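Local coordinates for protein (soluble lytic transglycosylase SLT70) (Escherichia coli, PDB 1QSA), which cleaves the glycosidic bonds between N-acetylmuramic acid and N-acetylglucosamine in peptidoglycan, leaving a 1,6-anhydro bond in the muramic acid residue, at residues Ala164-Asn169 / Ala218-Ala223; Ile192-Ala195 / Asn199-Leu202; Asn232-Ile237 / Ala272-Asp277. All blocks are in the same frame, centred on the assembly; numbering follows the deposited sequence.

All three contacts lie in an alpha-superhelix, on the same side of the chain's centre. From the N terminus, the chain leaves helix 154-166, and contact 1 closes a loop of 48 residues when helix 212-228 packs against the end of that helix. Nested inside this loop, contact 2 closes a turn of three residues between helix 185-196 and the start of helix 201-207. Contact 3 follows in series, joining helix 230-243 to helix 269-280 across 34 residues. The contacts also touch one another: Leu194 and Val201 of contact 2 pack on Ala221 of contact 1, while Phe222 reaches Ala233, Met236 and Ile237 of the segment 232-237.

Contact 1. Residues Ala164-Asn169 / Ala218-Ala223; sequences AMKAGN and AAVAFA. With SO4 (sulfate ion), chain N.
Met165 turns its CG anti to the backbone N (chi1 -174°) and bends at chi2 (67°), which carries the chain past Val220 and brings its methyl end to Ala221. Val220 has CG1 anti to its own N, an orientation that places this methyl 3.4 Å from Met165 O while CB meets Met165 CG at 3.9 Å; the two side chains slide past each other in opposite directions. Met165 CE then comes to 4.0 Å from Ala221 CB. The small alanine lets the thioether methyl come close to the helix backbone, and the branched valine presents one methyl to each neighbour: its CG2 touches Lys166 CG at 3.9 Å, the valine and lysine side chains crossing at about a right angle. The two segments thus join the end of helix 154-166 to helix 212-228 within the alpha-superhelix. The first of these helices ends in a Schellman motif: Gly168 has positive phi (83°), where a side chain would strike the preceding carbonyl O, and Gly168 N and Asn169 N bond back to Met165 O and Ala164 O. Asn169 then N-caps helix 170-178, its OD1 accepting from Leu172 N. With an alanine in place of Met165 the thioether chain is lost, and Val220 CB and Ala221 CB would probably be left facing a gap. On the exposed side, Lys166 offers NZ to O3 of a sulfate ion in a weak hydrogen bond of 3.3 Å. Arg162 is a second donor to this anion, which probably came from the crystallisation liquor.

Contact 2. Residues Ile192-Ala195 / Asn199-Leu202; sequences ISLA and NTVL
Thr200 faces the helix turn at Ser193 and Leu194 with its hydroxyl, and OG1 lies 3.3 Å from Ser193 O and 3.5 Å from Leu194 CA. Its chi1 of 58° puts OG1 between the backbone N and the carbonyl carbon, and there the hydroxyl is hydrogen-bonded to Asn197 O within the connecting turn. Threonine suits this place because its small hydroxyl can lie against the helix backbone while bonding Asn197 O in the turn. Ser193 directs its own polar end back along its helix, where OG bonds Ser189 O.

Leu194 makes the apolar half of the contact. With CG anti to the backbone N (chi1 -167°), the side chain extends until one branch, CD1, lies 3.6 Å from Val201 CA and 4.0 Å from Val201 CB. The other branch, CD2, packs on Met165 of contact 1. Val201 meets the leucine through its backbone and CB, while its methyls serve other neighbours: CG2 lies on helix 212-228 and CG1 on Met236. Thr200 occupies the N-cap position of helix 201-207, although its side chain makes no capping bond. The whole is a tight connection, ending in a 3-10 segment at 199-200, between consecutive helices of the alpha-superhelix, which pack on each other straight after the bend.

Contact 3. Residues Asn232-Ile237 / Ala272-Asp277; sequences NARLMI and AKWRDD
Arg234 lies across one face of the Trp274 indole with both its aliphatic chain and its guanidinium. CG sits over the six-membered ring, 3.6 Å from its centroid and 9° off its normal, a CH-pi contact. CD follows at 3.6 Å from Trp274 CD2. Arginine suits the place because its methylenes CG and CD can lie on the benzo part while the guanidinium reaches back over the pyrrole part.

The cation-pi interaction is made by the guanidinium. Bending at chi3 (74°) turns the group over the five-membered ring, with CZ 4.8 Å from that centroid. The guanidinium is not stacked flat: its plane stands 73° from the indole, and it presents an edge, bringing NH1 to 3.4 Å from Trp274 CD1. NH2 also forms a salt bridge with Glu231 and a long, weak ion pair with Glu270, which probably offset the charge.

Apolar packing completes the contact at the ring's edge, where Ile237 CD1 lies 3.8 Å from Trp274 CZ2. The slim end of an isoleucine fits against this rim, and Val258 of helix 248-260 also touches both Arg234 and Trp274.

On the second helix, Arg275 holds Asp276 in a salt bridge, NE reaching OD1 at 3.0 Å; Arg291 of helix 285-298 is a further partner of this carboxylate. Trp274 thus bridges helix 269-280 to helix 230-243, with helix 248-260 between them in the chain, a helix-to-helix joint of the alpha-superhelix.

Contact 1. Residues Ala164-Asn169 / Ala218-Ala223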
ATOM      1  N   ALA A 164      -2.643  20.074   8.608  1.00 12.03           N
ATOM      2  CA  ALA A 164      -2.136  20.211   7.241  1.00 11.59           C
ATOM      3  C   ALA A 164      -0.599  20.254   7.252  1.00 11.31           C
ATOM      4  O   ALA A 164       0.053  19.630   6.418  1.00 10.90           O
ATOM      5  CB  ALA A 164      -2.711  21.478   6.578  1.00 12.28           C
ATOM      6  N   MET A 165      -0.033  20.976   8.217  1.00 10.93           N
ATOM      7  CA  MET A 165       1.423  21.090   8.334  1.00 10.86           C
ATOM      8  C   MET A 165       2.046  19.723   8.609  1.00 12.54           C
ATOM      9  O   MET A 165       2.996  19.326   7.932  1.00 12.50           O
ATOM     10  CB  MET A 165       1.786  22.075   9.446  1.00 12.13           C
ATOM     11  CG  MET A 165       3.285  22.381   9.547  1.00 12.65           C
ATOM     12  SD  MET A 165       3.885  23.292   8.123  1.00 14.76           S
ATOM     13  CE  MET A 165       5.595  23.593   8.627  1.00 14.80           C
ATOM     14  N   LYS A 166       1.460  18.980   9.545  1.00 12.96           N
ATOM     15  CA  LYS A 166       1.958  17.649   9.908  1.00 14.06           C
ATOM     16  C   LYS A 166       1.882  16.683   8.744  1.00 14.54           C
ATOM     17  O   LYS A 166       2.736  15.803   8.604  1.00 14.98           O
ATOM     18  CB  LYS A 166       1.182  17.083  11.096  1.00 16.75           C
ATOM     19  CG  LYS A 166       1.534  17.746  12.426  1.00 19.78           C
ATOM     20  CD  LYS A 166       0.501  17.420  13.502  1.00 23.84           C
ATOM     21  CE  LYS A 166       0.372  15.922  13.735  1.00 27.62           C
ATOM     22  NZ  LYS A 166       1.572  15.308  14.353  1.00 29.51           N
ATOM     23  N   ALA A 167       0.860  16.851   7.904  1.00 14.15           N
ATOM     24  CA  ALA A 167       0.686  15.996   6.732  1.00 13.02           C
ATOM     25  C   ALA A 167       1.581  16.373   5.549  1.00 13.87           C
ATOM     26  O   ALA A 167       1.614  15.666   4.532  1.00 15.69           O
ATOM     27  CB  ALA A 167      -0.784  16.009   6.295  1.00 12.53           C
ATOM     28  N   GLY A 168       2.294  17.491   5.665  1.00 13.10           N
ATOM     29  CA  GLY A 168       3.154  17.955   4.586  1.00 12.78           C
ATOM     30  C   GLY A 168       2.381  18.736   3.517  1.00 12.38           C
ATOM     31  O   GLY A 168       2.909  19.036   2.427  1.00 11.39           O
ATOM     32  N   ASN A 169       1.121  19.053   3.823  1.00 11.23           N
ATOM     33  CA  ASN A 169       0.262  19.797   2.899  1.00 11.60           C
ATOM     34  C   ASN A 169       0.490  21.290   3.122  1.00 11.73           C
ATOM     35  O   ASN A 169      -0.398  22.020   3.593  1.00 11.94           O
ATOM     36  CB  ASN A 169      -1.205  19.402   3.138  1.00  9.99           C
ATOM     37  CG  ASN A 169      -2.127  19.793   1.989  1.00 11.87           C
ATOM     38  OD1 ASN A 169      -1.745  20.544   1.088  1.00 11.69           O
ATOM     39  ND2 ASN A 169      -3.347  19.264   2.014  1.00 11.61           N
ATOM     40  N   ALA A 218       6.721  24.364  14.463  1.00 14.70           N
ATOM     41  CA  ALA A 218       8.174  24.463  14.309  1.00 14.98           C
ATOM     42  C   ALA A 218       8.844  23.085  14.237  1.00 14.18           C
ATOM     43  O   ALA A 218       9.816  22.915  13.511  1.00 15.03           O
ATOM     44  CB  ALA A 218       8.779  25.297  15.456  1.00 14.12           C
ATOM     45  N   ALA A 219       8.329  22.108  14.978  1.00 13.01           N
ATOM     46  CA  ALA A 219       8.915  20.765  14.962  1.00 15.54           C
ATOM     47  C   ALA A 219       8.773  20.104  13.589  1.00 14.45           C
ATOM     48  O   ALA A 219       9.665  19.376  13.151  1.00 15.02           O
ATOM     49  CB  ALA A 219       8.321  19.895  16.052  1.00 14.13           C
ATOM     50  N   VAL A 220       7.669  20.377  12.894  1.00 13.70           N
ATOM     51  CA  VAL A 220       7.499  19.809  11.554  1.00 13.52           C
ATOM     52  C   VAL A 220       8.497  20.483  10.595  1.00 12.69           C
ATOM     53  O   VAL A 220       9.196  19.811   9.832  1.00 12.41           O
ATOM     54  CB  VAL A 220       6.047  19.988  11.026  1.00 10.95           C
ATOM     55  CG1 VAL A 220       5.934  19.430   9.601  1.00 11.56           C
ATOM     56  CG2 VAL A 220       5.048  19.271  11.939  1.00 12.23           C
ATOM     57  N   ALA A 221       8.582  21.810  10.650  1.00 13.91           N
ATOM     58  CA  ALA A 221       9.505  22.537   9.784  1.00 12.68           C
ATOM     59  C   ALA A 221      10.949  22.099  10.067  1.00 13.65           C
ATOM     60  O   ALA A 221      11.755  21.949   9.157  1.00 13.59           O
ATOM     61  CB  ALA A 221       9.358  24.035   9.992  1.00 13.64           C
ATOM     62  N   PHE A 222      11.246  21.865  11.342  1.00 13.71           N
ATOM     63  CA  PHE A 222      12.583  21.446  11.762  1.00 14.04           C
ATOM     64  C   PHE A 222      12.948  20.118  11.090  1.00 15.18           C
ATOM     65  O   PHE A 222      14.083  19.935  10.636  1.00 15.88           O
ATOM     66  CB  PHE A 222      12.639  21.323  13.286  1.00 13.09           C
ATOM     67  CG  PHE A 222      13.975  20.842  13.814  1.00 14.74           C
ATOM     68  CD1 PHE A 222      15.033  21.731  13.990  1.00 17.35           C
ATOM     69  CD2 PHE A 222      14.155  19.507  14.156  1.00 16.61           C
ATOM     70  CE1 PHE A 222      16.261  21.287  14.506  1.00 19.32           C
ATOM     71  CE2 PHE A 222      15.370  19.055  14.667  1.00 18.15           C
ATOM     72  CZ  PHE A 222      16.422  19.941  14.845  1.00 17.88           C
ATOM     73  N   ALA A 223      11.989  19.199  11.027  1.00 14.62           N
ATOM     74  CA  ALA A 223      12.209  17.916  10.367  1.00 15.31           C
ATOM     75  C   ALA A 223      12.522  18.132   8.874  1.00 16.48           C
ATOM     76  O   ALA A 223      13.379  17.455   8.308  1.00 15.67           O
ATOM     77  CB  ALA A 223      10.990  17.025  10.540  1.00 16.09           C
TER
HETATM   78  S   SO4 N 713      -1.872  14.439  16.910  1.00 68.22           S
HETATM   79  O1  SO4 N 713      -2.699  14.754  15.726  1.00 66.99           O
HETATM   80  O2  SO4 N 713      -1.608  12.986  16.946  1.00 67.35           O
HETATM   81  O3  SO4 N 713      -0.595  15.174  16.831  1.00 66.88           O
HETATM   82  O4  SO4 N 713      -2.588  14.839  18.140  1.00 67.72           O

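Contact 2. Residues Ile192-Ala195 / Asn199-Leu202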
ATOM      1  N   ILE A 192       2.733  31.365   6.810  1.00 13.23           N
ATOM      2  CA  ILE A 192       2.880  31.283   5.359  1.00 14.10           C
ATOM      3  C   ILE A 192       4.373  31.180   5.018  1.00 16.32           C
ATOM      4  O   ILE A 192       4.767  30.376   4.174  1.00 15.20           O
ATOM      5  CB  ILE A 192       2.234  32.503   4.656  1.00 13.52           C
ATOM      6  CG1 ILE A 192       0.716  32.459   4.819  1.00 16.24           C
ATOM      7  CG2 ILE A 192       2.571  32.508   3.159  1.00 16.62           C
ATOM      8  CD1 ILE A 192       0.014  33.756   4.455  1.00 16.01           C
ATOM      9  N   SER A 193       5.203  31.946   5.724  1.00 15.27           N
ATOM     10  CA  SER A 193       6.645  31.909   5.484  1.00 17.83           C
ATOM     11  C   SER A 193       7.244  30.548   5.834  1.00 17.04           C
ATOM     12  O   SER A 193       8.147  30.071   5.142  1.00 17.51           O
ATOM     13  CB  SER A 193       7.359  33.017   6.275  1.00 18.91           C
ATOM     14  OG  SER A 193       7.027  34.301   5.758  1.00 20.53           O
ATOM     15  N   LEU A 194       6.721  29.921   6.888  1.00 16.04           N
ATOM     16  CA  LEU A 194       7.189  28.617   7.352  1.00 16.59           C
ATOM     17  C   LEU A 194       6.817  27.515   6.342  1.00 17.22           C
ATOM     18  O   LEU A 194       7.632  26.636   6.044  1.00 16.06           O
ATOM     19  CB  LEU A 194       6.602  28.307   8.735  1.00 16.10           C
ATOM     20  CG  LEU A 194       7.209  27.145   9.526  1.00 16.68           C
ATOM     21  CD1 LEU A 194       8.611  27.533  10.011  1.00 17.44           C
ATOM     22  CD2 LEU A 194       6.329  26.798  10.719  1.00 17.25           C
ATOM     23  N   ALA A 195       5.590  27.573   5.822  1.00 16.42           N
ATOM     24  CA  ALA A 195       5.118  26.601   4.835  1.00 16.27           C
ATOM     25  C   ALA A 195       5.885  26.780   3.518  1.00 17.37           C
ATOM     26  O   ALA A 195       6.134  25.811   2.791  1.00 18.62           O
ATOM     27  CB  ALA A 195       3.611  26.786   4.590  1.00 17.00           C
ATOM     28  N   ASN A 199      13.233  26.687   6.363  1.00 18.91           N
ATOM     29  CA  ASN A 199      14.455  27.266   6.903  1.00 21.20           C
ATOM     30  C   ASN A 199      14.200  28.545   7.681  1.00 21.06           C
ATOM     31  O   ASN A 199      15.111  29.058   8.323  1.00 21.79           O
ATOM     32  CB  ASN A 199      15.510  27.460   5.813  1.00 21.67           C
ATOM     33  CG  ASN A 199      16.045  26.143   5.317  1.00 24.22           C
ATOM     34  OD1 ASN A 199      16.738  25.430   6.046  1.00 25.81           O
ATOM     35  ND2 ASN A 199      15.662  25.770   4.101  1.00 27.65           N
ATOM     36  N   THR A 200      12.960  29.042   7.651  1.00 18.94           N
ATOM     37  CA  THR A 200      12.613  30.227   8.438  1.00 19.55           C
ATOM     38  C   THR A 200      12.186  29.795   9.854  1.00 19.24           C
ATOM     39  O   THR A 200      11.765  30.623  10.663  1.00 18.35           O
ATOM     40  CB  THR A 200      11.448  31.025   7.805  1.00 18.88           C
ATOM     41  OG1 THR A 200      10.297  30.175   7.665  1.00 20.29           O
ATOM     42  CG2 THR A 200      11.837  31.563   6.444  1.00 20.27           C
ATOM     43  N   VAL A 201      12.339  28.512  10.172  1.00 17.52           N
ATOM     44  CA  VAL A 201      11.910  27.993  11.469  1.00 18.19           C
ATOM     45  C   VAL A 201      12.437  28.679  12.732  1.00 19.07           C
ATOM     46  O   VAL A 201      11.678  28.872  13.680  1.00 19.03           O
ATOM     47  CB  VAL A 201      12.086  26.447  11.580  1.00 18.17           C
ATOM     48  CG1 VAL A 201      13.566  26.053  11.580  1.00 18.05           C
ATOM     49  CG2 VAL A 201      11.371  25.929  12.828  1.00 17.95           C
ATOM     50  N   LEU A 202      13.716  29.053  12.765  1.00 20.50           N
ATOM     51  CA  LEU A 202      14.232  29.712  13.963  1.00 20.80           C
ATOM     52  C   LEU A 202      13.639  31.118  14.102  1.00 21.08           C
ATOM     53  O   LEU A 202      13.313  31.551  15.215  1.00 21.98           O
ATOM     54  CB  LEU A 202      15.761  29.748  13.962  1.00 20.45           C
ATOM     55  CG  LEU A 202      16.401  30.249  15.263  1.00 21.94           C
ATOM     56  CD1 LEU A 202      15.925  29.432  16.465  1.00 20.92           C
ATOM     57  CD2 LEU A 202      17.919  30.172  15.135  1.00 23.39           C
TER

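Contact 3. Residues Asn232-Ile237 / Ala272-Asp277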
ATOM      1  N   ASN A 232      22.932  21.441   9.840  1.00 25.29           N
ATOM      2  CA  ASN A 232      22.291  22.726  10.104  1.00 25.90           C
ATOM      3  C   ASN A 232      21.241  22.515  11.201  1.00 24.77           C
ATOM      4  O   ASN A 232      21.152  23.289  12.155  1.00 23.15           O
ATOM      5  CB  ASN A 232      21.636  23.258   8.825  1.00 29.28           C
ATOM      6  CG  ASN A 232      21.004  24.623   9.014  1.00 33.71           C
ATOM      7  OD1 ASN A 232      19.906  24.878   8.530  1.00 37.95           O
ATOM      8  ND2 ASN A 232      21.697  25.509   9.719  1.00 36.07           N
ATOM      9  N   ALA A 233      20.489  21.424  11.098  1.00 22.18           N
ATOM     10  CA  ALA A 233      19.463  21.116  12.091  1.00 20.27           C
ATOM     11  C   ALA A 233      20.071  20.749  13.451  1.00 19.62           C
ATOM     12  O   ALA A 233      19.588  21.182  14.498  1.00 18.92           O
ATOM     13  CB  ALA A 233      18.574  19.977  11.584  1.00 20.56           C
ATOM     14  N   ARG A 234      21.135  19.950  13.438  1.00 19.42           N
ATOM     15  CA  ARG A 234      21.776  19.537  14.691  1.00 19.86           C
ATOM     16  C   ARG A 234      22.256  20.749  15.485  1.00 19.78           C
ATOM     17  O   ARG A 234      22.020  20.847  16.685  1.00 20.36           O
ATOM     18  CB  ARG A 234      22.960  18.605  14.395  1.00 20.26           C
ATOM     19  CG  ARG A 234      23.588  17.968  15.628  1.00 22.61           C
ATOM     20  CD  ARG A 234      24.781  17.091  15.258  1.00 23.52           C
ATOM     21  NE  ARG A 234      25.937  17.900  14.888  1.00 24.71           N
ATOM     22  CZ  ARG A 234      26.851  18.324  15.754  1.00 27.63           C
ATOM     23  NH1 ARG A 234      26.759  17.995  17.035  1.00 27.20           N
ATOM     24  NH2 ARG A 234      27.867  19.067  15.337  1.00 28.92           N
ATOM     25  N   LEU A 235      22.873  21.697  14.782  1.00 21.92           N
ATOM     26  CA  LEU A 235      23.415  22.909  15.397  1.00 22.60           C
ATOM     27  C   LEU A 235      22.359  23.900  15.876  1.00 24.30           C
ATOM     28  O   LEU A 235      22.626  24.733  16.747  1.00 24.00           O
ATOM     29  CB  LEU A 235      24.363  23.601  14.422  1.00 23.70           C
ATOM     30  CG  LEU A 235      25.649  22.839  14.109  1.00 24.49           C
ATOM     31  CD1 LEU A 235      26.427  23.586  13.046  1.00 24.97           C
ATOM     32  CD2 LEU A 235      26.478  22.655  15.373  1.00 23.89           C
ATOM     33  N   MET A 236      21.154  23.794  15.320  1.00 23.00           N
ATOM     34  CA  MET A 236      20.051  24.683  15.672  1.00 21.79           C
ATOM     35  C   MET A 236      19.283  24.315  16.945  1.00 21.76           C
ATOM     36  O   MET A 236      18.582  25.161  17.512  1.00 21.57           O
ATOM     37  CB  MET A 236      19.057  24.732  14.508  1.00 22.33           C
ATOM     38  CG  MET A 236      17.930  25.726  14.690  1.00 22.94           C
ATOM     39  SD  MET A 236      16.634  25.505  13.455  1.00 23.66           S
ATOM     40  CE  MET A 236      17.551  25.718  11.944  1.00 22.93           C
ATOM     41  N   ILE A 237      19.411  23.073  17.405  1.00 19.33           N
ATOM     42  CA  ILE A 237      18.656  22.638  18.567  1.00 19.84           C
ATOM     43  C   ILE A 237      18.720  23.550  19.798  1.00 21.58           C
ATOM     44  O   ILE A 237      17.680  23.886  20.369  1.00 22.10           O
ATOM     45  CB  ILE A 237      18.937  21.158  18.931  1.00 19.46           C
ATOM     46  CG1 ILE A 237      18.446  20.246  17.803  1.00 19.51           C
ATOM     47  CG2 ILE A 237      18.243  20.786  20.239  1.00 19.03           C
ATOM     48  CD1 ILE A 237      18.672  18.754  18.053  1.00 19.86           C
ATOM     49  N   ALA A 272      28.564  11.181  14.560  1.00 23.57           N
ATOM     50  CA  ALA A 272      28.230   9.824  14.999  1.00 22.52           C
ATOM     51  C   ALA A 272      28.133   9.729  16.523  1.00 22.28           C
ATOM     52  O   ALA A 272      27.269   9.030  17.059  1.00 20.52           O
ATOM     53  CB  ALA A 272      29.243   8.814  14.464  1.00 22.09           C
ATOM     54  N   LYS A 273      29.027  10.425  17.225  1.00 22.33           N
ATOM     55  CA  LYS A 273      29.022  10.433  18.685  1.00 23.02           C
ATOM     56  C   LYS A 273      27.764  11.147  19.198  1.00 22.11           C
ATOM     57  O   LYS A 273      27.096  10.678  20.129  1.00 22.43           O
ATOM     58  CB  LYS A 273      30.283  11.130  19.210  1.00 25.54           C
ATOM     59  CG  LYS A 273      30.367  11.247  20.716  1.00 29.31           C
ATOM     60  CD  LYS A 273      31.692  11.888  21.114  1.00 34.18           C
ATOM     61  CE  LYS A 273      31.792  12.083  22.612  1.00 35.48           C
ATOM     62  NZ  LYS A 273      33.097  12.714  22.985  1.00 39.25           N
ATOM     63  N   TRP A 274      27.442  12.277  18.577  1.00 21.56           N
ATOM     64  CA  TRP A 274      26.263  13.047  18.958  1.00 20.61           C
ATOM     65  C   TRP A 274      25.014  12.205  18.697  1.00 18.92           C
ATOM     66  O   TRP A 274      24.123  12.129  19.534  1.00 19.37           O
ATOM     67  CB  TRP A 274      26.198  14.341  18.140  1.00 20.75           C
ATOM     68  CG  TRP A 274      25.104  15.267  18.579  1.00 22.99           C
ATOM     69  CD1 TRP A 274      25.205  16.277  19.490  1.00 22.96           C
ATOM     70  CD2 TRP A 274      23.732  15.240  18.153  1.00 22.96           C
ATOM     71  NE1 TRP A 274      23.980  16.876  19.672  1.00 23.11           N
ATOM     72  CE2 TRP A 274      23.058  16.263  18.864  1.00 24.38           C
ATOM     73  CE3 TRP A 274      23.004  14.453  17.249  1.00 23.65           C
ATOM     74  CZ2 TRP A 274      21.686  16.517  18.700  1.00 22.76           C
ATOM     75  CZ3 TRP A 274      21.633  14.705  17.084  1.00 23.47           C
ATOM     76  CH2 TRP A 274      20.995  15.730  17.809  1.00 22.33           C
ATOM     77  N   ARG A 275      24.968  11.571  17.529  1.00 20.48           N
ATOM     78  CA  ARG A 275      23.836  10.726  17.134  1.00 19.91           C
ATOM     79  C   ARG A 275      23.616   9.596  18.128  1.00 20.51           C
ATOM     80  O   ARG A 275      22.496   9.366  18.576  1.00 18.77           O
ATOM     81  CB  ARG A 275      24.070  10.133  15.741  1.00 19.21           C
ATOM     82  CG  ARG A 275      23.017   9.119  15.291  1.00 18.59           C
ATOM     83  CD  ARG A 275      23.547   8.223  14.174  1.00 19.83           C
ATOM     84  NE  ARG A 275      24.639   7.391  14.674  1.00 19.80           N
ATOM     85  CZ  ARG A 275      25.729   7.049  13.985  1.00 21.09           C
ATOM     86  NH1 ARG A 275      25.899   7.423  12.724  1.00 20.36           N
ATOM     87  NH2 ARG A 275      26.650   6.301  14.571  1.00 20.62           N
ATOM     88  N   ASP A 276      24.687   8.892  18.493  1.00 19.63           N
ATOM     89  CA  ASP A 276      24.540   7.784  19.428  1.00 20.85           C
ATOM     90  C   ASP A 276      24.133   8.202  20.827  1.00 21.98           C
ATOM     91  O   ASP A 276      23.439   7.448  21.528  1.00 21.44           O
ATOM     92  CB  ASP A 276      25.784   6.887  19.424  1.00 20.51           C
ATOM     93  CG  ASP A 276      25.919   6.099  18.125  1.00 22.34           C
ATOM     94  OD1 ASP A 276      24.968   6.094  17.312  1.00 21.49           O
ATOM     95  OD2 ASP A 276      26.976   5.484  17.902  1.00 21.63           O
ATOM     96  N   ASP A 277      24.553   9.396  21.239  1.00 22.74           N
ATOM     97  CA  ASP A 277      24.168   9.909  22.549  1.00 23.68           C
ATOM     98  C   ASP A 277      22.666  10.217  22.477  1.00 22.90           C
ATOM     99  O   ASP A 277      21.917   9.886  23.393  1.00 23.40           O
ATOM    100  CB  ASP A 277      24.957  11.178  22.897  1.00 26.60           C
ATOM    101  CG  ASP A 277      24.426  11.876  24.151  1.00 30.24           C
ATOM    102  OD1 ASP A 277      24.791  11.462  25.277  1.00 32.36           O
ATOM    103  OD2 ASP A 277      23.634  12.838  24.010  1.00 33.51           O
TER